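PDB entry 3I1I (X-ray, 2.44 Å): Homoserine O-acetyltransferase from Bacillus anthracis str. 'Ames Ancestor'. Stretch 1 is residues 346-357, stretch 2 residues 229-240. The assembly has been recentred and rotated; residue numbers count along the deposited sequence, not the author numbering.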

# COMPACT_ATOMS: atom_id res chain seq x y z
N GLU A 346 12.49 -20.82 13.25
CA GLU A 346 11.85 -19.74 14.01
C GLU A 346 12.81 -18.60 14.22
O GLU A 346 13.95 -18.79 14.57
CB GLU A 346 11.41 -20.25 15.36
CG GLU A 346 10.56 -21.50 15.25
CD GLU A 346 9.53 -21.66 16.36
OE1 GLU A 346 8.88 -20.67 16.80
OE2 GLU A 346 9.35 -22.83 16.76
N SER A 347 12.32 -17.39 14.02
CA SER A 347 13.16 -16.24 14.17
C SER A 347 12.34 -14.97 14.18
O SER A 347 11.35 -14.86 13.47
CB SER A 347 14.17 -16.19 13.01
OG SER A 347 14.74 -14.92 12.93
N ILE A 348 12.80 -14.01 14.96
CA ILE A 348 12.20 -12.69 15.00
C ILE A 348 12.35 -12.05 13.65
O ILE A 348 11.60 -11.13 13.32
CB ILE A 348 12.85 -11.79 16.11
CG1 ILE A 348 12.01 -10.52 16.30
CG2 ILE A 348 14.34 -11.48 15.80
CD1 ILE A 348 12.32 -9.77 17.54
N ASN A 349 13.30 -12.53 12.85
CA ASN A 349 13.46 -12.02 11.48
C ASN A 349 12.44 -12.42 10.43
O ASN A 349 12.49 -11.94 9.29
CB ASN A 349 14.83 -12.38 10.96
CG ASN A 349 15.91 -11.56 11.59
OD1 ASN A 349 15.71 -10.37 11.86
ND2 ASN A 349 17.05 -12.18 11.86
N GLY A 350 11.51 -13.29 10.79
CA GLY A 350 10.41 -13.64 9.89
C GLY A 350 10.93 -14.17 8.56
O GLY A 350 11.85 -15.02 8.54
N HIS A 351 10.37 -13.65 7.46
CA HIS A 351 10.77 -14.04 6.12
C HIS A 351 12.28 -13.95 5.89
O HIS A 351 12.87 -14.84 5.29
CB HIS A 351 10.07 -13.12 5.13
CG HIS A 351 10.22 -13.52 3.71
ND1 HIS A 351 9.73 -14.71 3.20
CD2 HIS A 351 10.81 -12.87 2.67
CE1 HIS A 351 10.01 -14.76 1.90
NE2 HIS A 351 10.67 -13.67 1.57
N MSE A 352 12.90 -12.87 6.39
CA MSE A 352 14.32 -12.61 6.17
C MSE A 352 15.23 -13.57 6.93
O MSE A 352 16.44 -13.57 6.70
CB MSE A 352 14.67 -11.18 6.60
CG MSE A 352 13.97 -10.08 5.80
SE MSE A 352 14.14 -10.40 3.86
CE MSE A 352 16.02 -10.26 3.57
N ALA A 353 14.67 -14.40 7.80
CA ALA A 353 15.45 -15.48 8.40
C ALA A 353 16.08 -16.37 7.30
O ALA A 353 17.15 -16.98 7.48
CB ALA A 353 14.58 -16.34 9.37
N GLY A 354 15.39 -16.46 6.17
CA GLY A 354 15.85 -17.33 5.11
C GLY A 354 17.12 -16.83 4.48
O GLY A 354 17.81 -17.60 3.84
N VAL A 355 17.43 -15.55 4.64
CA VAL A 355 18.67 -14.99 4.12
C VAL A 355 19.63 -14.61 5.24
O VAL A 355 20.80 -14.75 5.09
CB VAL A 355 18.34 -13.76 3.21
CG1 VAL A 355 19.59 -13.16 2.66
CG2 VAL A 355 17.41 -14.20 2.07
N PHE A 356 19.12 -14.15 6.38
CA PHE A 356 19.94 -13.67 7.47
C PHE A 356 20.21 -14.68 8.57
O PHE A 356 21.05 -14.40 9.42
CB PHE A 356 19.27 -12.48 8.16
CG PHE A 356 19.06 -11.28 7.29
CD1 PHE A 356 19.82 -11.05 6.16
CD2 PHE A 356 18.16 -10.31 7.69
CE1 PHE A 356 19.62 -9.90 5.40
CE2 PHE A 356 17.96 -9.17 6.95
CZ PHE A 356 18.69 -8.96 5.80
N ASP A 357 19.50 -15.80 8.65
CA ASP A 357 19.75 -16.76 9.75
C ASP A 357 20.09 -18.17 9.25
O ASP A 357 19.55 -19.18 9.68
CB ASP A 357 18.56 -16.77 10.69
CG ASP A 357 18.37 -15.44 11.35
OD1 ASP A 357 19.18 -15.16 12.27
OD2 ASP A 357 17.46 -14.67 10.96
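Stretch 2, residues 229-240: MNAFDEHFYETT

Two segments distant in sequence can meet through very few backbone hydrogen bonds, with side chains packing around them. The homoserine O-acetyltransferase of Bacillus anthracis offers a worked example. Stretch 1 makes a type I turn from Ser347 to Gly350, passes through a 3-10 segment at His351 and Met352, and continues as a short helix to Phe356. Stretch 2 approaches as an irregular segment that becomes helical after Asp233 and runs on through Thr240. The chains lie antiparallel at their junction: Gly350 faces Phe232, with their CA atoms 4.1 Å apart, and His351 faces Ala231 at a CA to CA distance of 5.1 Å.

Two hydrogen bonds bracket this close approach. Asp233 N donates to Ile348 O at 3.2 Å, and Met352 N donates to Ala231 O at 3.1 Å. Between them Phe232 CA lies 3.4 Å from Asn349 O in a nearly linear CA-H...O contact. Gly350 makes such proximity possible: an ideal CB on it would lie 2.6 Å from Phe232 C and 2.7 Å from Asp233 N, and its positive phi independently favours glycine. A water bridges the junction, donating to Asn230 O at 2.7 Å and accepting from His351 N at 3.2 Å.

The side chains pack around this backbone arrangement. Phe232, with chi1 m and chi2 near -95°, leaves the chain sideways and presents one ring face to Met352, whose CG stands 3.9 Å from the ring centroid, 20° off the normal. Met352 is a selenomethionine in an m, m, m conformation; its CA-to-CB bond points toward stretch 2, but the end of the side chain leads away, and its CG is the closest side-chain atom to Ala231 CB, at 3.8 Å. Phe356, also m at chi1, offers its ring edge to Phe232, with its CE2 4.1 Å from Phe232 CE1.

Asn349 illustrates a side chain held by its own stretch. Its CA-to-CB bond points away from stretch 2, and the m rotamer lets ND2 donate to Asp357 OD2 at 2.7 Å, while the backbone N of Asn349 donates to Ser347 OG at 2.8 Å. The other amide atom, OD1, comes back within 3.7 Å of Phe232 CD1. Asp233 shows the corresponding economy on stretch 2. Its t rotamer carries OD2 to within 2.9 Å of His235 N, capping the helix, while its CB packs 3.1 Å from Ile348 O.

Ile348 is exposed and adopts t, t, reaching over to the first turns of the helix. Its CG1 lies 4.0 Å from Phe236 CB, and its CD1 reaches to 3.9 Å from His235 ND1. Thr239, p at chi1, donates from OG1 to His235 O at 3.1 Å, a bond within its own helix. The example shows the principle: two backbone bonds accompany the register, and local hydrogen bonds engage several of the side chains around it.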

# COMPACT_ATOMS: atom_id res chain seq x y z
N MSE A 229 7.71 -3.92 5.20
CA MSE A 229 6.88 -4.10 6.38
C MSE A 229 6.26 -5.50 6.52
O MSE A 229 5.64 -5.76 7.53
CB MSE A 229 5.75 -3.07 6.46
CG MSE A 229 6.21 -1.64 6.55
SE MSE A 229 7.45 -1.32 7.99
CE MSE A 229 6.34 -1.92 9.53
N ASN A 230 6.44 -6.42 5.58
CA ASN A 230 6.07 -7.82 5.82
C ASN A 230 7.24 -8.79 5.85
O ASN A 230 7.06 -10.02 6.00
CB ASN A 230 5.03 -8.26 4.78
CG ASN A 230 3.67 -7.62 5.04
OD1 ASN A 230 2.97 -7.96 6.04
ND2 ASN A 230 3.33 -6.60 4.19
N ALA A 231 8.44 -8.23 5.74
CA ALA A 231 9.65 -9.04 5.62
C ALA A 231 10.11 -9.64 6.94
O ALA A 231 10.86 -10.59 6.92
CB ALA A 231 10.79 -8.26 4.94
N PHE A 232 9.63 -9.13 8.07
CA PHE A 232 10.11 -9.57 9.40
C PHE A 232 8.89 -9.97 10.27
O PHE A 232 7.76 -9.84 9.82
CB PHE A 232 10.91 -8.47 10.10
CG PHE A 232 12.14 -7.99 9.34
CD1 PHE A 232 13.39 -8.52 9.61
CD2 PHE A 232 12.05 -6.99 8.39
CE1 PHE A 232 14.55 -8.09 8.90
CE2 PHE A 232 13.18 -6.54 7.67
CZ PHE A 232 14.44 -7.10 7.92
N ASP A 233 9.11 -10.46 11.48
CA ASP A 233 8.03 -10.66 12.46
C ASP A 233 7.56 -9.29 12.93
O ASP A 233 8.32 -8.34 12.91
CB ASP A 233 8.56 -11.40 13.69
CG ASP A 233 7.48 -11.73 14.71
OD1 ASP A 233 6.74 -12.73 14.52
OD2 ASP A 233 7.40 -11.02 15.74
N GLU A 234 6.30 -9.19 13.37
CA GLU A 234 5.80 -7.91 13.84
C GLU A 234 6.64 -7.31 14.99
O GLU A 234 6.86 -6.10 15.06
CB GLU A 234 4.32 -8.00 14.22
CG GLU A 234 3.99 -8.84 15.42
CD GLU A 234 4.18 -8.12 16.73
OE1 GLU A 234 4.03 -8.81 17.76
OE2 GLU A 234 4.49 -6.90 16.75
N HIS A 235 7.10 -8.16 15.87
CA HIS A 235 7.84 -7.70 16.99
C HIS A 235 9.20 -7.12 16.61
O HIS A 235 9.75 -6.28 17.32
CB HIS A 235 8.01 -8.81 18.01
CG HIS A 235 8.35 -8.30 19.37
ND1 HIS A 235 9.48 -8.68 20.05
CD2 HIS A 235 7.72 -7.38 20.14
CE1 HIS A 235 9.52 -8.04 21.21
NE2 HIS A 235 8.46 -7.25 21.29
N PHE A 236 9.74 -7.55 15.48
CA PHE A 236 10.95 -6.95 14.97
C PHE A 236 10.76 -5.45 14.80
O PHE A 236 11.65 -4.70 15.18
CB PHE A 236 11.40 -7.57 13.65
CG PHE A 236 12.59 -6.89 13.03
CD1 PHE A 236 13.87 -7.27 13.38
CD2 PHE A 236 12.42 -5.86 12.12
CE1 PHE A 236 14.99 -6.65 12.80
CE2 PHE A 236 13.50 -5.22 11.55
CZ PHE A 236 14.82 -5.62 11.87
N TYR A 237 9.65 -5.01 14.22
CA TYR A 237 9.47 -3.56 13.95
C TYR A 237 9.22 -2.78 15.26
O TYR A 237 9.62 -1.61 15.38
CB TYR A 237 8.31 -3.31 12.98
CG TYR A 237 8.40 -4.12 11.71
CD1 TYR A 237 9.13 -3.67 10.63
CD2 TYR A 237 7.74 -5.34 11.58
CE1 TYR A 237 9.21 -4.41 9.46
CE2 TYR A 237 7.82 -6.09 10.44
CZ TYR A 237 8.56 -5.62 9.38
OH TYR A 237 8.64 -6.32 8.22
N GLU A 238 8.55 -3.43 16.21
CA GLU A 238 8.20 -2.85 17.48
C GLU A 238 9.45 -2.52 18.30
O GLU A 238 9.52 -1.43 18.91
CB GLU A 238 7.28 -3.79 18.26
CG GLU A 238 6.48 -3.12 19.33
CD GLU A 238 5.36 -2.17 18.79
OE1 GLU A 238 4.85 -2.36 17.66
OE2 GLU A 238 5.00 -1.20 19.53
N THR A 239 10.43 -3.42 18.30
CA THR A 239 11.71 -3.18 18.99
C THR A 239 12.78 -2.48 18.16
O THR A 239 13.61 -1.81 18.72
CB THR A 239 12.30 -4.48 19.55
OG1 THR A 239 12.53 -5.37 18.44
CG2 THR A 239 11.29 -5.13 20.53
N THR A 240 12.77 -2.59 16.85
CA THR A 240 13.83 -1.95 16.06
C THR A 240 13.55 -0.48 15.73
O THR A 240 14.49 0.32 15.63
CB THR A 240 14.10 -2.74 14.73
OG1 THR A 240 14.38 -4.10 15.06
CG2 THR A 240 15.28 -2.15 13.91
O HOH W 1 7.79 -11.85 7.85